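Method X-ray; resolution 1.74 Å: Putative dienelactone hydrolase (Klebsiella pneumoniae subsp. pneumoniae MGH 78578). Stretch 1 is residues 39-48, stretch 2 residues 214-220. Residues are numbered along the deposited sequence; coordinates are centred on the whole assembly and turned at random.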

ATOM      1  N   GLN A  39      -3.566   2.922  -2.665  1.00 13.38           N
ATOM      2  CA  GLN A  39      -5.039   2.804  -2.709  1.00 13.39           C
ATOM      3  C   GLN A  39      -5.578   1.365  -2.820  1.00 14.40           C
ATOM      4  O   GLN A  39      -4.842   0.436  -3.214  1.00 14.86           O
ATOM      5  CB  GLN A  39      -5.458   3.541  -3.991  1.00 13.62           C
ATOM      6  CG  GLN A  39      -4.790   2.917  -5.213  1.00 15.12           C
ATOM      7  CD  GLN A  39      -5.315   3.525  -6.515  1.00 18.36           C
ATOM      8  OE1 GLN A  39      -4.874   4.603  -6.905  1.00 17.79           O
ATOM      9  NE2 GLN A  39      -6.287   2.864  -7.148  1.00 17.83           N
ATOM     10  N   GLU A  40      -6.869   1.196  -2.475  1.00 14.22           N
ATOM     11  CA  GLU A  40      -7.651   0.043  -2.915  1.00 14.78           C
ATOM     12  C   GLU A  40      -8.065   0.279  -4.385  1.00 14.28           C
ATOM     13  O   GLU A  40      -7.551   1.221  -5.043  1.00 14.55           O
ATOM     14  CB  GLU A  40      -8.879  -0.099  -2.026  1.00 14.97           C
ATOM     15  CG  GLU A  40      -8.526  -0.058  -0.498  1.00 15.99           C
ATOM     16  CD  GLU A  40      -9.770  -0.231   0.381  1.00 20.93           C
ATOM     17  OE1 GLU A  40     -10.561   0.730   0.514  1.00 21.62           O
ATOM     18  OE2 GLU A  40      -9.932  -1.306   1.007  1.00 23.39           O
ATOM     19  N   ILE A  41      -8.977  -0.546  -4.916  1.00 13.73           N
ATOM     20  CA  ILE A  41      -9.427  -0.346  -6.306  1.00 13.14           C
ATOM     21  C   ILE A  41     -10.264   0.942  -6.508  1.00 13.77           C
ATOM     22  O   ILE A  41     -10.603   1.297  -7.642  1.00 13.62           O
ATOM     23  CB  ILE A  41     -10.238  -1.543  -6.821  1.00 14.61           C
ATOM     24  CG1 ILE A  41     -11.469  -1.804  -5.952  1.00 14.59           C
ATOM     25  CG2 ILE A  41      -9.305  -2.770  -6.878  1.00 14.15           C
ATOM     26  CD1 ILE A  41     -12.385  -2.882  -6.477  1.00 16.49           C
ATOM     27  N   PHE A  42     -10.560   1.639  -5.415  1.00 13.12           N
ATOM     28  CA  PHE A  42     -11.435   2.804  -5.494  1.00 14.37           C
ATOM     29  C   PHE A  42     -10.702   4.095  -5.754  1.00 14.60           C
ATOM     30  O   PHE A  42     -11.327   5.171  -5.814  1.00 15.10           O
ATOM     31  CB  PHE A  42     -12.337   2.891  -4.240  1.00 14.10           C
ATOM     32  CG  PHE A  42     -13.009   1.582  -3.925  1.00 16.66           C
ATOM     33  CD1 PHE A  42     -13.878   0.992  -4.847  1.00 16.24           C
ATOM     34  CD2 PHE A  42     -12.718   0.902  -2.732  1.00 18.99           C
ATOM     35  CE1 PHE A  42     -14.498  -0.280  -4.595  1.00 17.41           C
ATOM     36  CE2 PHE A  42     -13.332  -0.356  -2.464  1.00 19.80           C
ATOM     37  CZ  PHE A  42     -14.219  -0.941  -3.423  1.00 17.59           C
ATOM     38  N   GLY A  43      -9.388   4.003  -5.879  1.00 14.84           N
ATOM     39  CA  GLY A  43      -8.557   5.184  -6.151  1.00 14.87           C
ATOM     40  C   GLY A  43      -8.304   5.991  -4.897  1.00 14.41           C
ATOM     41  O   GLY A  43      -8.434   5.483  -3.763  1.00 13.84           O
ATOM     42  N   VAL A  44      -7.899   7.250  -5.078  1.00 14.45           N
ATOM     43  CA  VAL A  44      -7.521   8.062  -3.872  1.00 14.08           C
ATOM     44  C   VAL A  44      -8.817   8.663  -3.311  1.00 14.80           C
ATOM     45  O   VAL A  44      -9.147   9.852  -3.480  1.00 15.74           O
ATOM     46  CB  VAL A  44      -6.409   9.093  -4.188  1.00 14.68           C
ATOM     47  CG1 VAL A  44      -5.969   9.830  -2.878  1.00 16.98           C
ATOM     48  CG2 VAL A  44      -5.205   8.367  -4.703  1.00 15.35           C
ATOM     49  N   HIS A  45      -9.585   7.767  -2.699  1.00 14.72           N
ATOM     50  CA  HIS A  45     -10.938   8.033  -2.129  1.00 15.27           C
ATOM     51  C   HIS A  45     -10.728   8.933  -0.907  1.00 14.75           C
ATOM     52  O   HIS A  45      -9.620   9.017  -0.380  1.00 14.17           O
ATOM     53  CB  HIS A  45     -11.440   6.646  -1.708  1.00 15.07           C
ATOM     54  CG  HIS A  45     -12.856   6.601  -1.195  1.00 15.19           C
ATOM     55  ND1 HIS A  45     -13.166   6.841   0.129  1.00 16.13           N
ATOM     56  CD2 HIS A  45     -14.018   6.308  -1.815  1.00 17.27           C
ATOM     57  CE1 HIS A  45     -14.471   6.697   0.306  1.00 17.03           C
ATOM     58  NE2 HIS A  45     -15.017   6.388  -0.866  1.00 17.43           N
ATOM     59  N   GLU A  46     -11.796   9.594  -0.433  1.00 13.80           N
ATOM     60  CA  GLU A  46     -11.713  10.333   0.837  1.00 13.92           C
ATOM     61  C   GLU A  46     -11.078   9.529   1.973  1.00 14.61           C
ATOM     62  O   GLU A  46     -10.355  10.079   2.820  1.00 14.59           O
ATOM     63  CB  GLU A  46     -13.130  10.751   1.252  1.00 15.07           C
ATOM     64  CG  GLU A  46     -13.180  11.416   2.608  1.00 16.75           C
ATOM     65  CD  GLU A  46     -12.326  12.713   2.692  1.00 19.86           C
ATOM     66  OE1 GLU A  46     -12.015  13.349   1.644  1.00 18.27           O
ATOM     67  OE2 GLU A  46     -11.967  13.086   3.825  1.00 18.91           O
ATOM     68  N   HIS A  47     -11.388   8.235   2.027  1.00 14.08           N
ATOM     69  CA  HIS A  47     -10.851   7.367   3.104  1.00 14.85           C
ATOM     70  C   HIS A  47      -9.300   7.341   2.986  1.00 14.71           C
ATOM     71  O   HIS A  47      -8.614   7.408   3.996  1.00 14.75           O
ATOM     72  CB  HIS A  47     -11.405   5.957   2.974  1.00 14.39           C
ATOM     73  CG  HIS A  47     -10.750   4.961   3.889  1.00 16.35           C
ATOM     74  ND1 HIS A  47     -10.727   5.121   5.259  1.00 17.89           N
ATOM     75  CD2 HIS A  47     -10.082   3.809   3.634  1.00 17.22           C
ATOM     76  CE1 HIS A  47     -10.079   4.113   5.810  1.00 16.47           C
ATOM     77  NE2 HIS A  47      -9.686   3.295   4.851  1.00 15.56           N
ATOM     78  N   ILE A  48      -8.776   7.229   1.765  1.00 14.15           N
ATOM     79  CA  ILE A  48      -7.306   7.168   1.598  1.00 13.79           C
ATOM     80  C   ILE A  48      -6.673   8.515   2.017  1.00 14.45           C
ATOM     81  O   ILE A  48      -5.590   8.551   2.660  1.00 14.16           O
ATOM     82  CB  ILE A  48      -6.914   6.770   0.140  1.00 14.64           C
ATOM     83  CG1 ILE A  48      -7.527   5.390  -0.224  1.00 15.54           C
ATOM     84  CG2 ILE A  48      -5.381   6.811  -0.049  1.00 16.76           C
ATOM     85  CD1 ILE A  48      -7.024   4.215   0.679  1.00 18.60           C
ATOM     86  N   PHE A 214     -10.886  -4.637   6.729  1.00 16.44           N
ATOM     87  CA  PHE A 214     -11.317  -4.377   8.111  1.00 14.93           C
ATOM     88  C   PHE A 214     -10.880  -3.021   8.666  1.00 15.13           C
ATOM     89  O   PHE A 214     -11.339  -2.604   9.722  1.00 14.17           O
ATOM     90  CB  PHE A 214     -10.921  -5.541   9.051  1.00 14.80           C
ATOM     91  CG  PHE A 214      -9.429  -5.704   9.257  1.00 13.34           C
ATOM     92  CD1 PHE A 214      -8.726  -4.854  10.153  1.00 14.45           C
ATOM     93  CD2 PHE A 214      -8.733  -6.739   8.621  1.00 15.10           C
ATOM     94  CE1 PHE A 214      -7.352  -5.050  10.363  1.00 14.76           C
ATOM     95  CE2 PHE A 214      -7.338  -6.934   8.832  1.00 13.53           C
ATOM     96  CZ  PHE A 214      -6.664  -6.086   9.702  1.00 13.43           C
ATOM     97  N   ASN A 215      -9.954  -2.354   7.974  1.00 14.72           N
ATOM     98  CA  ASN A 215      -9.602  -1.003   8.345  1.00 14.51           C
ATOM     99  C   ASN A 215     -10.449   0.079   7.682  1.00 15.79           C
ATOM    100  O   ASN A 215     -10.268   1.270   7.964  1.00 16.22           O
ATOM    101  CB  ASN A 215      -8.122  -0.786   7.988  1.00 13.04           C
ATOM    102  CG  ASN A 215      -7.541   0.443   8.652  1.00 13.11           C
ATOM    103  OD1 ASN A 215      -7.573   0.581   9.890  1.00 14.53           O
ATOM    104  ND2 ASN A 215      -7.016   1.371   7.834  1.00 14.53           N
ATOM    105  N   ALA A 216     -11.394  -0.321   6.816  1.00 16.53           N
ATOM    106  CA  ALA A 216     -12.162   0.694   6.050  1.00 17.55           C
ATOM    107  C   ALA A 216     -13.313   1.209   6.902  1.00 17.39           C
ATOM    108  O   ALA A 216     -14.445   0.663   6.886  1.00 17.43           O
ATOM    109  CB  ALA A 216     -12.669   0.112   4.727  1.00 17.62           C
ATOM    110  N   ASP A 217     -13.023   2.247   7.675  1.00 16.97           N
ATOM    111  CA  ASP A 217     -13.921   2.683   8.745  1.00 17.47           C
ATOM    112  C   ASP A 217     -15.249   3.210   8.220  1.00 17.76           C
ATOM    113  O   ASP A 217     -16.198   3.331   8.988  1.00 17.89           O
ATOM    114  CB  ASP A 217     -13.208   3.716   9.653  1.00 17.28           C
ATOM    115  CG  ASP A 217     -12.538   4.814   8.860  1.00 18.38           C
ATOM    116  OD1 ASP A 217     -13.263   5.705   8.379  1.00 19.36           O
ATOM    117  OD2 ASP A 217     -11.286   4.785   8.695  1.00 17.23           O
ATOM    118  N   TYR A 218     -15.321   3.509   6.916  1.00 17.97           N
ATOM    119  CA  TYR A 218     -16.572   4.008   6.326  1.00 19.38           C
ATOM    120  C   TYR A 218     -17.471   2.877   5.774  1.00 19.69           C
ATOM    121  O   TYR A 218     -18.588   3.139   5.267  1.00 21.09           O
ATOM    122  CB  TYR A 218     -16.258   5.057   5.242  1.00 17.99           C
ATOM    123  CG  TYR A 218     -15.709   4.482   3.965  1.00 17.10           C
ATOM    124  CD1 TYR A 218     -16.554   4.221   2.858  1.00 14.77           C
ATOM    125  CD2 TYR A 218     -14.349   4.171   3.850  1.00 16.03           C
ATOM    126  CE1 TYR A 218     -16.026   3.672   1.667  1.00 13.58           C
ATOM    127  CE2 TYR A 218     -13.822   3.650   2.680  1.00 16.15           C
ATOM    128  CZ  TYR A 218     -14.660   3.414   1.585  1.00 15.85           C
ATOM    129  OH  TYR A 218     -14.158   2.900   0.425  1.00 19.42           O
ATOM    130  N   ARG A 219     -17.008   1.632   5.851  1.00 19.33           N
ATOM    131  CA  ARG A 219     -17.690   0.506   5.191  1.00 19.65           C
ATOM    132  C   ARG A 219     -18.106  -0.490   6.245  1.00 19.62           C
ATOM    133  O   ARG A 219     -17.537  -0.518   7.342  1.00 19.35           O
ATOM    134  CB  ARG A 219     -16.794  -0.232   4.177  1.00 20.61           C
ATOM    135  CG  ARG A 219     -16.159   0.598   3.106  1.00 20.34           C
ATOM    136  CD  ARG A 219     -16.097  -0.091   1.743  1.00 20.75           C
ATOM    137  NE  ARG A 219     -15.055  -1.131   1.543  1.00 21.21           N
ATOM    138  CZ  ARG A 219     -13.755  -0.920   1.276  1.00 24.65           C
ATOM    139  NH1 ARG A 219     -12.961  -1.968   1.105  1.00 23.72           N
ATOM    140  NH2 ARG A 219     -13.202   0.306   1.204  1.00 18.24           N
ATOM    141  N   ALA A 220     -19.057  -1.357   5.896  1.00 19.09           N
ATOM    142  CA  ALA A 220     -19.569  -2.356   6.838  1.00 18.70           C
ATOM    143  C   ALA A 220     -18.550  -3.421   7.243  1.00 18.77           C
ATOM    144  O   ALA A 220     -18.736  -4.062   8.273  1.00 18.44           O
ATOM    145  CB  ALA A 220     -20.821  -3.014   6.292  1.00 19.13           C
TER
HETATM  146  O   HOH W   1     -10.915   3.393  -0.274  1.00 23.35           O
HETATM  147  O   HOH W   2     -12.008   7.353   6.661  1.00 16.41           O
HETATM  148  O   HOH W   3      -8.100   1.113   4.962  1.00 20.73           O

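Residues 214-220 form no regular helix or strand, and they pack against a loop that leads into a helix beginning at E46; no backbone hydrogen bond joins the two stretches; the contact is made by the side chains of stretch 1, which meet both side chains and, at N215 and A216, backbone atoms of stretch 2. Together they bury 361 Å², and the backbones come nearest at H47 and Y218, whose CA atoms lie 7.4 Å apart. F214 stays out of reach. N215 makes its polar link through water 3, which accepts from N215 ND2 (3.1 Å) and lies 2.7 Å from H47 NE2. The next residue, A216, opens a type I turn that ends at R219, closed by R219 N donating to A216 O (2.9 Å); its CA sits 3.8 Å from H47 NE2, a plain van der Waals contact.

D217 brings its carboxylate to the edge of the H47 ring, with OD2 3.2 Å from H47 CE1. The approach of D217 OD2 to H47 ND1 has too poor an angle for a hydrogen bond; instead water 2 donates to D217 OD1 (2.7 Å) and lies 2.9 Å from H47 ND1. Both imidazole nitrogens of H47 therefore reach stretch 2 through water.

Y218 places its ring against two histidines. It forms an offset stack with H45, the planes inclined by 19° and the centroids 4.5 Å apart, while Y218 CE2 touches H47 CB at 3.4 Å. H45 is itself held by capping the helix, its ND1 accepting from H47 N (3.0 Å).

The direct hydrogen bonds between the stretches come at R219, whose guanidinium meets the buried carboxylate of E40 in a two-pronged salt bridge: R219 NH2 donates to E40 OE1 (2.8 Å) and R219 NH1 to E40 OE2 (3.1 Å), both nearly straight. R219 NH2 also donates to Y218 OH (2.9 Å), tying the neighbouring side chains together, and F42 CE2 lies over one guanidinium face, 3.7 Å from R219 NH2. A220 makes no contact.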